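Local atomic coordinates of 6-phosphogluconolactonase (Trypanosoma cruzi, PDB entry 6VYE), a protein that probably hydrolyses 6-phosphogluconolactone to 6-phosphogluconate, the lactone-opening step of the oxidative pentose phosphate pathway. Residues 29-32 with 33-37; 39-42 with 43-46; 126-129 with 130-134; 139-142 with 143-147; 177-181 with 182-186. One frame throughout, in Å; residues are numbered along the deposited sequence.

Contact 1: 29-32 with 33-37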
loop_
_atom_site.group_PDB
_atom_site.type_symbol
_atom_site.label_atom_id
_atom_site.label_comp_id
_atom_site.label_asym_id
_atom_site.label_seq_id
_atom_site.Cartn_x
_atom_site.Cartn_y
_atom_site.Cartn_z
ATOM N N CYS A 29 12.677 4.729 2.708
ATOM C CA CYS A 29 13.360 5.397 1.588
ATOM C C CYS A 29 14.583 4.587 1.140
ATOM O O CYS A 29 14.719 4.333 -0.092
ATOM C CB CYS A 29 13.758 6.801 2.016
ATOM S SG CYS A 29 14.468 7.738 0.645
ATOM N N LYS A 30 15.401 4.111 2.075
ATOM C CA LYS A 30 16.639 3.341 1.766
ATOM C C LYS A 30 16.234 2.039 1.058
ATOM O O LYS A 30 16.837 1.686 0.014
ATOM C CB LYS A 30 17.437 3.033 3.040
ATOM C CG LYS A 30 18.749 2.285 2.827
ATOM C CD LYS A 30 19.614 2.175 4.069
ATOM C CE LYS A 30 20.969 1.543 3.807
ATOM N NZ LYS A 30 21.754 1.329 5.052
ATOM N N LYS A 31 15.240 1.347 1.615
ATOM C CA LYS A 31 14.718 0.081 1.043
ATOM C C LYS A 31 14.237 0.344 -0.396
ATOM O O LYS A 31 14.626 -0.427 -1.272
ATOM C CB LYS A 31 13.602 -0.496 1.923
ATOM C CG LYS A 31 13.124 -1.882 1.499
ATOM C CD LYS A 31 14.274 -2.833 1.232
ATOM C CE LYS A 31 14.015 -4.254 1.651
ATOM N NZ LYS A 31 15.221 -5.077 1.414
ATOM N N ILE A 32 13.374 1.349 -0.609
ATOM C CA ILE A 32 12.838 1.649 -1.969
ATOM C C ILE A 32 13.986 1.914 -2.949
ATOM O O ILE A 32 14.003 1.298 -4.032
ATOM C CB ILE A 32 11.802 2.790 -1.949
ATOM C CG1 ILE A 32 10.509 2.372 -1.253
ATOM C CG2 ILE A 32 11.520 3.298 -3.359
ATOM C CD1 ILE A 32 9.734 3.544 -0.687
ATOM N N VAL A 33 14.946 2.737 -2.573
ATOM C CA VAL A 33 16.113 3.091 -3.435
ATOM C C VAL A 33 16.936 1.833 -3.714
ATOM O O VAL A 33 17.288 1.651 -4.866
ATOM C CB VAL A 33 16.946 4.239 -2.846
ATOM C CG1 VAL A 33 18.266 4.455 -3.585
ATOM C CG2 VAL A 33 16.139 5.526 -2.835
ATOM N N GLU A 34 17.187 0.989 -2.722
ATOM C CA GLU A 34 17.902 -0.298 -2.896
ATOM C C GLU A 34 17.181 -1.161 -3.934
ATOM O O GLU A 34 17.882 -1.783 -4.761
ATOM C CB GLU A 34 17.937 -1.105 -1.592
ATOM C CG GLU A 34 19.133 -0.805 -0.721
ATOM C CD GLU A 34 19.039 -1.322 0.708
ATOM O OE1 GLU A 34 18.054 -2.065 1.043
ATOM O OE2 GLU A 34 19.926 -0.948 1.494
ATOM N N ILE A 35 15.837 -1.240 -3.867
ATOM C CA ILE A 35 15.051 -2.081 -4.807
ATOM C C ILE A 35 15.218 -1.465 -6.207
ATOM O O ILE A 35 15.369 -2.204 -7.160
ATOM C CB ILE A 35 13.568 -2.175 -4.362
ATOM C CG1 ILE A 35 13.431 -2.954 -3.048
ATOM C CG2 ILE A 35 12.709 -2.758 -5.472
ATOM C CD1 ILE A 35 12.076 -2.809 -2.418
ATOM N N ILE A 36 15.199 -0.140 -6.325
ATOM C CA ILE A 36 15.347 0.546 -7.645
ATOM C C ILE A 36 16.706 0.156 -8.230
ATOM O O ILE A 36 16.762 -0.324 -9.371
ATOM C CB ILE A 36 15.188 2.068 -7.520
ATOM C CG1 ILE A 36 13.750 2.449 -7.162
ATOM C CG2 ILE A 36 15.664 2.750 -8.811
ATOM C CD1 ILE A 36 13.559 3.884 -6.766
ATOM N N HIS A 37 17.779 0.310 -7.462
ATOM C CA HIS A 37 19.166 0.093 -7.961
ATOM C C HIS A 37 19.487 -1.384 -8.210
ATOM O O HIS A 37 20.472 -1.649 -8.945
ATOM C CB HIS A 37 20.166 0.731 -7.021
ATOM C CG HIS A 37 20.071 2.214 -7.055
ATOM N ND1 HIS A 37 19.807 2.880 -8.238
ATOM C CD2 HIS A 37 20.223 3.152 -6.094
ATOM C CE1 HIS A 37 19.782 4.185 -8.002
ATOM N NE2 HIS A 37 19.994 4.374 -6.683
#
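Two turns of the amphipathic helix 24-38, one of the helices flanking the central parallel strands, bring K30 and K31 against E34 on the exposed side and I32 against I36 on the buried side. The backbone frame is regular: V33 N, E34 N, I35 N and I36 N each donate to the carbonyl four residues earlier, the E34 N to K30 O bond measuring 2.8 Å. E34 has its CG beside the backbone N (chi1 -90°), which swings the acid back over the preceding turn, where CG lies 3.5 Å from K30 O. Its two oxygens then divide between the lysines. The extended K30 chain passes OE2 at a slant, K30 CE 3.6 Å from E34 OE2, while OE1 faces K31, whose bent chain crosses E34 at about a right angle and leaves K31 NZ 4.2 Å from E34 OE1. Neither pair is a salt bridge, so any attraction is probably diffuse; long, flexible charged chains suit this solvent side. On the buried side the branched chains of I32 and I36 touch. I32 CG1 is anti to the carbonyl carbon (chi1 -69°), which leaves CG2 anti to the backbone N and facing the next turn, where I36 CD1 meets it at 4.0 Å. Separately, the stem of K31 touches I35, CG to CD1 4.2 Å. The slimmer C29 turns inward to L59, L62 and L63 of helix 54-66, and I32 also touches L59. K31 and I32 meet I221 and I35 meets H219, both on strand 219-224, while K31 reaches D256 and T258 of strand 256-262.

Contact 2: 39-42 with 43-46. With PO4 (phosphate ion), chain C.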
loop_
_atom_site.group_PDB
_atom_site.type_symbol
_atom_site.label_atom_id
_atom_site.label_comp_id
_atom_site.label_asym_id
_atom_site.label_seq_id
_atom_site.Cartn_x
_atom_site.Cartn_y
_atom_site.Cartn_z
ATOM N N SER A 39 17.540 -3.344 -9.749
ATOM C CA SER A 39 16.833 -3.589 -11.015
ATOM C C SER A 39 17.598 -2.904 -12.149
ATOM O O SER A 39 17.887 -1.686 -12.025
ATOM C CB SER A 39 15.440 -3.068 -10.908
ATOM O OG SER A 39 14.557 -3.791 -11.752
ATOM N N GLU A 40 17.895 -3.629 -13.225
ATOM C CA GLU A 40 18.471 -2.996 -14.446
ATOM C C GLU A 40 17.539 -1.872 -14.949
ATOM O O GLU A 40 16.281 -2.059 -14.940
ATOM C CB GLU A 40 18.776 -4.061 -15.494
ATOM C CG GLU A 40 19.953 -4.926 -15.069
ATOM C CD GLU A 40 20.465 -5.860 -16.141
ATOM O OE1 GLU A 40 21.697 -6.101 -16.184
ATOM O OE2 GLU A 40 19.636 -6.335 -16.928
ATOM N N ARG A 41 18.146 -0.746 -15.349
ATOM C CA ARG A 41 17.457 0.473 -15.865
ATOM C C ARG A 41 16.457 0.114 -16.980
ATOM O O ARG A 41 15.493 0.871 -17.156
ATOM C CB ARG A 41 18.478 1.516 -16.337
ATOM C CG ARG A 41 19.076 2.341 -15.207
ATOM C CD ARG A 41 20.197 3.270 -15.651
ATOM N NE ARG A 41 20.627 4.219 -14.621
ATOM C CZ ARG A 41 21.477 3.948 -13.623
ATOM N NH1 ARG A 41 21.778 4.882 -12.736
ATOM N NH2 ARG A 41 21.950 2.726 -13.463
ATOM N N THR A 42 16.654 -0.983 -17.709
ATOM C CA THR A 42 15.754 -1.382 -18.824
ATOM C C THR A 42 14.391 -1.833 -18.290
ATOM O O THR A 42 13.482 -1.895 -19.070
ATOM C CB THR A 42 16.430 -2.412 -19.731
ATOM O OG1 THR A 42 16.759 -3.546 -18.949
ATOM C CG2 THR A 42 17.647 -1.856 -20.445
ATOM N N ASN A 43 14.263 -2.146 -17.002
ATOM C CA ASN A 43 12.994 -2.574 -16.353
ATOM C C ASN A 43 12.309 -1.369 -15.721
ATOM O O ASN A 43 11.096 -1.489 -15.367
ATOM C CB ASN A 43 13.190 -3.631 -15.265
ATOM C CG ASN A 43 13.814 -4.894 -15.808
ATOM O OD1 ASN A 43 13.479 -5.324 -16.893
ATOM N ND2 ASN A 43 14.793 -5.429 -15.108
ATOM N N TRP A 44 13.039 -0.254 -15.592
ATOM C CA TRP A 44 12.450 1.014 -15.101
ATOM C C TRP A 44 11.455 1.509 -16.151
ATOM O O TRP A 44 11.634 1.280 -17.350
ATOM C CB TRP A 44 13.518 2.058 -14.783
ATOM C CG TRP A 44 14.541 1.657 -13.769
ATOM C CD1 TRP A 44 14.706 0.446 -13.147
ATOM C CD2 TRP A 44 15.590 2.515 -13.276
ATOM N NE1 TRP A 44 15.795 0.503 -12.319
ATOM C CE2 TRP A 44 16.357 1.751 -12.369
ATOM C CE3 TRP A 44 15.971 3.835 -13.544
ATOM C CZ2 TRP A 44 17.468 2.273 -11.712
ATOM C CZ3 TRP A 44 17.060 4.357 -12.886
ATOM C CH2 TRP A 44 17.810 3.578 -11.999
ATOM N N PRO A 45 10.373 2.209 -15.753
ATOM C CA PRO A 45 10.098 2.509 -14.354
ATOM C C PRO A 45 9.479 1.307 -13.643
ATOM O O PRO A 45 8.642 0.625 -14.227
ATOM C CB PRO A 45 9.070 3.653 -14.401
ATOM C CG PRO A 45 8.370 3.450 -15.732
ATOM C CD PRO A 45 9.397 2.827 -16.667
ATOM N N LEU A 46 9.895 1.093 -12.398
ATOM C CA LEU A 46 9.307 0.062 -11.524
ATOM C C LEU A 46 7.979 0.594 -10.979
ATOM O O LEU A 46 7.897 1.781 -10.537
ATOM C CB LEU A 46 10.289 -0.269 -10.397
ATOM C CG LEU A 46 11.686 -0.750 -10.805
ATOM C CD1 LEU A 46 12.472 -1.068 -9.561
ATOM C CD2 LEU A 46 11.625 -2.005 -11.668
HETATM P P PO4 C . 22.059 -0.627 -15.221
HETATM O O1 PO4 C . 23.575 -0.562 -15.484
HETATM O O2 PO4 C . 21.504 -1.775 -16.008
HETATM O O3 PO4 C . 21.866 -0.912 -13.761
HETATM O O4 PO4 C . 21.486 0.678 -15.607
HETATM O O HOH W 1 13.655 2.144 -18.844
HETATM O O HOH W 2 10.469 -0.627 -19.055
#
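R41 and W44 meet through a CH-pi contact: R41 CG sits 3.6 Å from the centroid of the W44 six-membered ring, only 8° off its normal. The two side chains run side by side in the same direction, which leaves the guanidinium over the ring's rim, with W44 CH2 against one of its faces and the planes 36° apart. A long arginine suits this place, offering methylenes to the ring and charge to the surface. Among charged contacts, R41 NH2 donates to O4 of a phosphate ion, probably from the crystallisation liquor, but O4 also crowds R41 CD, so the ion's exact placement is doubtful; NH1 forms a salt bridge with E74. The apolar contact is L46 CD1 against S39 CB at 3.8 Å. Hydrogen bonds fold the backbone: N43 N reaches E40 O at 2.9 Å and W44 N reaches R41 O at 3.1 Å. W44 NE1 gives a weak bond to S39 O (3.0 Å) and another weak one to I36 O, so the indole is tied to the end of the helix. One water spans R41 O (2.8 Å) and W44 O (2.7 Å), the carbonyl of the cis peptide to P45. The two overlapping turns lie in the connection from helix 24-38 to strand 46-50, the second half of a beta-alpha-beta crossover from strand 14-18.

Contact 3: 126-129 with 130-134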
loop_
_atom_site.group_PDB
_atom_site.type_symbol
_atom_site.label_atom_id
_atom_site.label_comp_id
_atom_site.label_asym_id
_atom_site.label_seq_id
_atom_site.Cartn_x
_atom_site.Cartn_y
_atom_site.Cartn_z
ATOM N N VAL A 126 -21.726 9.508 -2.868
ATOM C CA VAL A 126 -20.994 8.326 -3.411
ATOM C C VAL A 126 -21.567 7.079 -2.741
ATOM O O VAL A 126 -21.683 7.079 -1.515
ATOM C CB VAL A 126 -19.475 8.428 -3.189
ATOM C CG1 VAL A 126 -18.755 7.151 -3.611
ATOM C CG2 VAL A 126 -18.890 9.623 -3.923
ATOM N N ALA A 127 -21.944 6.082 -3.537
ATOM C CA ALA A 127 -22.466 4.782 -3.069
ATOM C C ALA A 127 -21.552 3.669 -3.592
ATOM O O ALA A 127 -20.629 3.967 -4.416
ATOM C CB ALA A 127 -23.898 4.590 -3.531
ATOM N N CYS A 128 -21.818 2.440 -3.140
ATOM C CA CYS A 128 -21.042 1.215 -3.466
ATOM C C CYS A 128 -20.827 1.094 -4.982
ATOM O O CYS A 128 -19.684 0.788 -5.380
ATOM C CB CYS A 128 -21.727 -0.039 -2.945
ATOM S SG CYS A 128 -20.680 -1.507 -3.092
ATOM N N ASN A 129 -21.861 1.340 -5.790
ATOM C CA ASN A 129 -21.825 1.105 -7.260
ATOM C C ASN A 129 -20.875 2.103 -7.926
ATOM O O ASN A 129 -20.268 1.716 -8.934
ATOM C CB ASN A 129 -23.201 1.173 -7.925
ATOM C CG ASN A 129 -23.171 0.587 -9.322
ATOM O OD1 ASN A 129 -22.952 -0.612 -9.486
ATOM N ND2 ASN A 129 -23.344 1.425 -10.336
ATOM N N ASP A 130 -20.774 3.322 -7.387
ATOM C CA ASP A 130 -19.812 4.369 -7.817
ATOM C C ASP A 130 -18.377 3.899 -7.537
ATOM O O ASP A 130 -17.527 4.015 -8.432
ATOM C CB ASP A 130 -20.015 5.683 -7.060
ATOM C CG ASP A 130 -21.361 6.339 -7.324
ATOM O OD1 ASP A 130 -21.661 6.608 -8.494
ATOM O OD2 ASP A 130 -22.099 6.558 -6.354
ATOM N N ALA A 131 -18.121 3.426 -6.317
ATOM C CA ALA A 131 -16.818 2.881 -5.887
ATOM C C ALA A 131 -16.443 1.714 -6.808
ATOM O O ALA A 131 -15.286 1.662 -7.263
ATOM C CB ALA A 131 -16.890 2.462 -4.439
ATOM N N VAL A 132 -17.378 0.797 -7.058
ATOM C CA VAL A 132 -17.093 -0.409 -7.874
ATOM C C VAL A 132 -16.725 0.010 -9.313
ATOM O O VAL A 132 -15.801 -0.600 -9.873
ATOM C CB VAL A 132 -18.256 -1.417 -7.812
ATOM C CG1 VAL A 132 -18.128 -2.499 -8.869
ATOM C CG2 VAL A 132 -18.370 -2.055 -6.442
ATOM N N LYS A 133 -17.377 1.015 -9.904
ATOM C CA LYS A 133 -17.067 1.445 -11.300
ATOM C C LYS A 133 -15.685 2.113 -11.331
ATOM O O LYS A 133 -14.956 1.936 -12.317
ATOM C CB LYS A 133 -18.174 2.349 -11.865
ATOM C CG LYS A 133 -19.438 1.595 -12.277
ATOM C CD LYS A 133 -20.658 2.450 -12.514
ATOM C CE LYS A 133 -20.438 3.494 -13.581
ATOM N NZ LYS A 133 -21.699 4.217 -13.858
ATOM N N SER A 134 -15.330 2.840 -10.276
ATOM C CA SER A 134 -13.995 3.468 -10.110
ATOM C C SER A 134 -12.896 2.394 -9.956
ATOM O O SER A 134 -11.843 2.519 -10.603
ATOM C CB SER A 134 -14.036 4.425 -8.966
ATOM O OG SER A 134 -12.787 5.088 -8.852
#
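A127 O receives two amides of the first helical turn: A131 N at 3.2 Å in a nearly straight bond, and D130 N at 3.0 Å in a weak, strongly bent one. A127 is the N-cap of helix 128-146, and alanine has no side-chain acceptor to offer the first turn. D130, three residues on, supplies the N3 half of a capping box, the one half possible with alanine at the N-cap. Its CG stands beside the backbone N (chi1 -64°), leaning back toward the helix start, and OD2 takes the amide of A127 at 2.9 Å (168°) on its anti lone pair. An acid is apt here, since its negative charge probably interacts well with the positive end of the helix. V126 CG1 touches D130 CB at 4.0 Å. In the same turn and the next, side chains pair in the usual i to i+4 way: C128 SG touches V132 CG2 at 4.1 Å, and on the exposed flank N129 ND2 lies 3.6 Å from K133 CD, where the aliphatic stem of the lysine passes the amide. A131, small and buried, and V132 touch V193 of strand 191-194; S134 OG bonds to D116 O; V126 and D130 touch V120 and C119 of helix 119-122.

Contact 4: 139-142 with 143-147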
loop_
_atom_site.group_PDB
_atom_site.type_symbol
_atom_site.label_atom_id
_atom_site.label_comp_id
_atom_site.label_asym_id
_atom_site.label_seq_id
_atom_site.Cartn_x
_atom_site.Cartn_y
_atom_site.Cartn_z
ATOM N N GLU A 139 -8.469 -0.770 -12.291
ATOM C CA GLU A 139 -7.983 -2.106 -12.743
ATOM C C GLU A 139 -7.575 -2.058 -14.230
ATOM O O GLU A 139 -6.461 -2.568 -14.570
ATOM C CB GLU A 139 -9.028 -3.191 -12.489
ATOM C CG GLU A 139 -8.464 -4.598 -12.615
ATOM C CD GLU A 139 -9.106 -5.670 -11.726
ATOM O OE1 GLU A 139 -9.822 -5.333 -10.738
ATOM O OE2 GLU A 139 -8.858 -6.858 -11.991
ATOM N N LYS A 140 -8.403 -1.466 -15.099
ATOM C CA LYS A 140 -8.121 -1.424 -16.563
ATOM C C LYS A 140 -6.863 -0.572 -16.794
ATOM O O LYS A 140 -6.019 -0.956 -17.597
ATOM C CB LYS A 140 -9.317 -0.883 -17.352
ATOM C CG LYS A 140 -10.588 -1.729 -17.303
ATOM C CD LYS A 140 -11.839 -0.910 -17.725
ATOM C CE LYS A 140 -13.155 -1.355 -17.094
ATOM N NZ LYS A 140 -13.961 -0.207 -16.586
ATOM N N LYS A 141 -6.720 0.524 -16.059
ATOM C CA LYS A 141 -5.569 1.443 -16.183
ATOM C C LYS A 141 -4.296 0.671 -15.802
ATOM O O LYS A 141 -3.355 0.672 -16.585
ATOM C CB LYS A 141 -5.848 2.678 -15.320
ATOM C CG LYS A 141 -5.035 3.912 -15.674
ATOM C CD LYS A 141 -5.291 5.100 -14.780
ATOM C CE LYS A 141 -6.409 6.000 -15.239
ATOM N NZ LYS A 141 -6.792 6.917 -14.139
ATOM N N ILE A 142 -4.297 -0.026 -14.659
ATOM C CA ILE A 142 -3.122 -0.795 -14.165
ATOM C C ILE A 142 -2.771 -1.869 -15.207
ATOM O O ILE A 142 -1.575 -2.073 -15.448
ATOM C CB ILE A 142 -3.372 -1.421 -12.777
ATOM C CG1 ILE A 142 -3.644 -0.381 -11.687
ATOM C CG2 ILE A 142 -2.192 -2.323 -12.408
ATOM C CD1 ILE A 142 -4.097 -0.981 -10.353
ATOM N N ALA A 143 -3.772 -2.580 -15.747
ATOM C CA ALA A 143 -3.580 -3.693 -16.718
ATOM C C ALA A 143 -2.897 -3.141 -17.979
ATOM O O ALA A 143 -1.924 -3.760 -18.459
ATOM C CB ALA A 143 -4.901 -4.369 -17.022
ATOM N N LEU A 144 -3.318 -1.965 -18.431
ATOM C CA LEU A 144 -2.751 -1.328 -19.642
ATOM C C LEU A 144 -1.284 -0.958 -19.388
ATOM O O LEU A 144 -0.446 -1.184 -20.285
ATOM C CB LEU A 144 -3.551 -0.079 -19.998
ATOM C CG LEU A 144 -2.994 0.662 -21.211
ATOM C CD1 LEU A 144 -3.220 -0.152 -22.486
ATOM C CD2 LEU A 144 -3.630 2.034 -21.350
ATOM N N LEU A 145 -0.972 -0.376 -18.233
ATOM C CA LEU A 145 0.370 0.209 -17.992
ATOM C C LEU A 145 1.354 -0.900 -17.641
ATOM O O LEU A 145 2.563 -0.729 -17.957
ATOM C CB LEU A 145 0.307 1.249 -16.863
ATOM C CG LEU A 145 -0.389 2.558 -17.240
ATOM C CD1 LEU A 145 -0.690 3.404 -16.022
ATOM C CD2 LEU A 145 0.442 3.338 -18.261
ATOM N N LEU A 146 0.914 -1.914 -16.894
ATOM C CA LEU A 146 1.823 -2.954 -16.339
ATOM C C LEU A 146 1.666 -4.274 -17.087
ATOM O O LEU A 146 2.582 -5.100 -16.973
ATOM C CB LEU A 146 1.524 -3.185 -14.856
ATOM C CG LEU A 146 1.630 -1.966 -13.938
ATOM C CD1 LEU A 146 1.698 -2.431 -12.518
ATOM C CD2 LEU A 146 2.839 -1.102 -14.268
ATOM N N GLY A 147 0.524 -4.486 -17.750
ATOM C CA GLY A 147 0.128 -5.830 -18.188
ATOM C C GLY A 147 -0.205 -6.699 -16.991
ATOM O O GLY A 147 -0.110 -6.229 -15.828
#
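L146 packs back onto I142 one turn earlier, beginning with its CB, which stands 3.3 Å from I142 O. The next atom, CG, lies beside the backbone N (chi1 -58°) and so leans toward the preceding turn, coming within 3.5 Å of I142 O. From there CD1 leads on to I142 CG2 at 3.9 Å, the two chains meeting at a slant. I142 presents that methyl because its CG2 is anti to its own N and therefore turned along the helix. The backbone beneath is tied by L146 N to I142 O at 2.9 Å. All this happens in the last turns of helix 128-146, which ends at G147: the residue leaves helical geometry with positive phi (68°), a conformation that glycine adopts most easily. L145 approaches K141 in the same way but more loosely, with L145 CG 3.6 Å from K141 O and L145 CD1 4.4 Å from K141 CG. A143 adds little bulk where it touches T148. I142, L145 and L146 all touch F80 of strand 77-85, a contact of branched aliphatic chains with an aromatic one. At the other end of this stretch, the E139 carboxylate forms a salt bridge with R189 and accepts the amides of A190 and V191.

Contact 5: 177-181 with 182-186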
loop_
_atom_site.group_PDB
_atom_site.type_symbol
_atom_site.label_atom_id
_atom_site.label_comp_id
_atom_site.label_asym_id
_atom_site.label_seq_id
_atom_site.Cartn_x
_atom_site.Cartn_y
_atom_site.Cartn_z
ATOM N N ILE A 177 -8.419 -2.409 2.917
ATOM C CA ILE A 177 -8.926 -3.793 3.120
ATOM C C ILE A 177 -9.394 -3.919 4.585
ATOM O O ILE A 177 -8.560 -4.044 5.461
ATOM C CB ILE A 177 -7.875 -4.842 2.708
ATOM C CG1 ILE A 177 -7.350 -4.611 1.288
ATOM C CG2 ILE A 177 -8.471 -6.236 2.835
ATOM C CD1 ILE A 177 -6.106 -5.419 0.965
ATOM N N PHE A 178 -10.716 -3.902 4.799
ATOM C CA PHE A 178 -11.406 -4.003 6.106
ATOM C C PHE A 178 -12.150 -5.335 6.180
ATOM O O PHE A 178 -12.698 -5.808 5.163
ATOM C CB PHE A 178 -12.363 -2.808 6.252
ATOM C CG PHE A 178 -11.695 -1.446 6.364
ATOM C CD1 PHE A 178 -11.564 -0.619 5.261
ATOM C CD2 PHE A 178 -11.242 -0.967 7.589
ATOM C CE1 PHE A 178 -10.970 0.637 5.354
ATOM C CE2 PHE A 178 -10.626 0.276 7.683
ATOM C CZ PHE A 178 -10.499 1.085 6.564
ATOM N N HIS A 179 -12.196 -5.926 7.365
ATOM C CA HIS A 179 -13.149 -7.010 7.648
ATOM C C HIS A 179 -14.528 -6.460 7.308
ATOM O O HIS A 179 -14.825 -5.335 7.741
ATOM C CB HIS A 179 -13.080 -7.454 9.111
ATOM C CG HIS A 179 -11.996 -8.428 9.394
ATOM N ND1 HIS A 179 -11.310 -8.429 10.587
ATOM C CD2 HIS A 179 -11.460 -9.399 8.641
ATOM C CE1 HIS A 179 -10.436 -9.409 10.582
ATOM N NE2 HIS A 179 -10.493 -10.012 9.391
ATOM N N GLY A 180 -15.319 -7.207 6.547
ATOM C CA GLY A 180 -16.653 -6.752 6.117
ATOM C C GLY A 180 -16.623 -6.104 4.738
ATOM O O GLY A 180 -17.709 -5.814 4.197
ATOM N N SER A 181 -15.447 -5.845 4.163
ATOM C CA SER A 181 -15.384 -5.179 2.839
ATOM C C SER A 181 -15.428 -6.237 1.742
ATOM O O SER A 181 -14.976 -7.402 1.971
ATOM C CB SER A 181 -14.177 -4.311 2.712
ATOM O OG SER A 181 -13.010 -5.114 2.757
ATOM N N GLN A 182 -15.887 -5.779 0.573
ATOM C CA GLN A 182 -15.801 -6.460 -0.745
ATOM C C GLN A 182 -14.353 -6.922 -0.956
ATOM O O GLN A 182 -14.158 -8.000 -1.506
ATOM C CB GLN A 182 -16.318 -5.490 -1.811
ATOM C CG GLN A 182 -17.816 -5.117 -1.674
ATOM C CD GLN A 182 -18.208 -4.048 -0.656
ATOM O OE1 GLN A 182 -17.369 -3.390 -0.006
ATOM N NE2 GLN A 182 -19.516 -3.849 -0.501
ATOM N N ALA A 183 -13.347 -6.163 -0.508
ATOM C CA ALA A 183 -11.913 -6.527 -0.649
ATOM C C ALA A 183 -11.471 -7.602 0.359
ATOM O O ALA A 183 -10.370 -8.200 0.148
ATOM C CB ALA A 183 -11.098 -5.271 -0.467
ATOM N N GLU A 184 -12.195 -7.782 1.469
ATOM C CA GLU A 184 -11.668 -8.513 2.650
ATOM C C GLU A 184 -10.904 -9.769 2.225
ATOM O O GLU A 184 -9.791 -9.945 2.752
ATOM C CB GLU A 184 -12.767 -8.952 3.614
ATOM C CG GLU A 184 -12.251 -9.846 4.742
ATOM C CD GLU A 184 -13.328 -10.325 5.710
ATOM O OE1 GLU A 184 -14.400 -9.720 5.738
ATOM O OE2 GLU A 184 -13.085 -11.297 6.435
ATOM N N SER A 185 -11.469 -10.605 1.341
ATOM C CA SER A 185 -10.888 -11.910 0.913
ATOM C C SER A 185 -10.765 -11.996 -0.617
ATOM O O SER A 185 -10.728 -13.132 -1.143
ATOM C CB SER A 185 -11.733 -13.074 1.426
ATOM O OG SER A 185 -12.354 -12.756 2.662
ATOM N N GLU A 186 -10.783 -10.865 -1.329
ATOM C CA GLU A 186 -10.960 -10.885 -2.810
ATOM C C GLU A 186 -9.708 -11.499 -3.445
ATOM O O GLU A 186 -8.588 -10.939 -3.229
ATOM C CB GLU A 186 -11.274 -9.492 -3.344
ATOM C CG GLU A 186 -11.339 -9.433 -4.861
ATOM C CD GLU A 186 -12.383 -10.314 -5.545
ATOM O OE1 GLU A 186 -13.559 -9.895 -5.592
ATOM O OE2 GLU A 186 -12.002 -11.360 -6.128
HETATM O O HOH W 3 -16.215 -9.186 3.921
#
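E184 folds back over the type II turn F178-S181 and takes the amide of G180 on OE1 at 2.8 Å, in a practically straight bond (179°). With CG anti to its backbone N (chi1 173°), the extended chain carries the carboxylate to that amide. The tight part lies beneath it. S181 O accepts E184 N at 2.9 Å, closing a type I turn that shares S181 with the first, while F178 O is gripped by both S181 N and S181 OG. Serine suits this buried corner because its short hydroxyl can bend back to a carbonyl of its own turn. I177 CG1 meets A183 CB at 4.2 Å, and both residues continue onto T208 of strand 206-209. G180 is needed because, at its backbone angles, a CB would jam against the preceding carbonyl oxygen. The looser side is outward: H179 CD2 comes to 3.3 Å from E184 OE2, ring and carboxylate planes 68° apart, and a water links E184 OE1 (2.6 Å) with S181 O (2.9 Å). E184 thus ties the two turns together by hydrogen bonds, through its side chain to G180 and its own amide to S181 O; a carboxylate would suit the two donors at OE1, though its ionisation is not seen.

Overall arrangement
From the N terminus, contact 1 lies on helix 24-38 and contact 2 follows in the loop leading into strand 46-50; the two touch, with L46 CD1 packed against the helix backbone. Contacts 3 and 4 then mark the start and the end of helix 128-146, centres about 19 Å apart. Contact 5 turns the chain before strand 191-194 and reaches contact 3 where Q182 NE2 packs on C128 SG. All five are local and in series, so none crosses or encloses another. Contacts 1 and 2 belong to one crossover of the mixed sheet, while contacts 3 and 5 meet near its 191-194 edge.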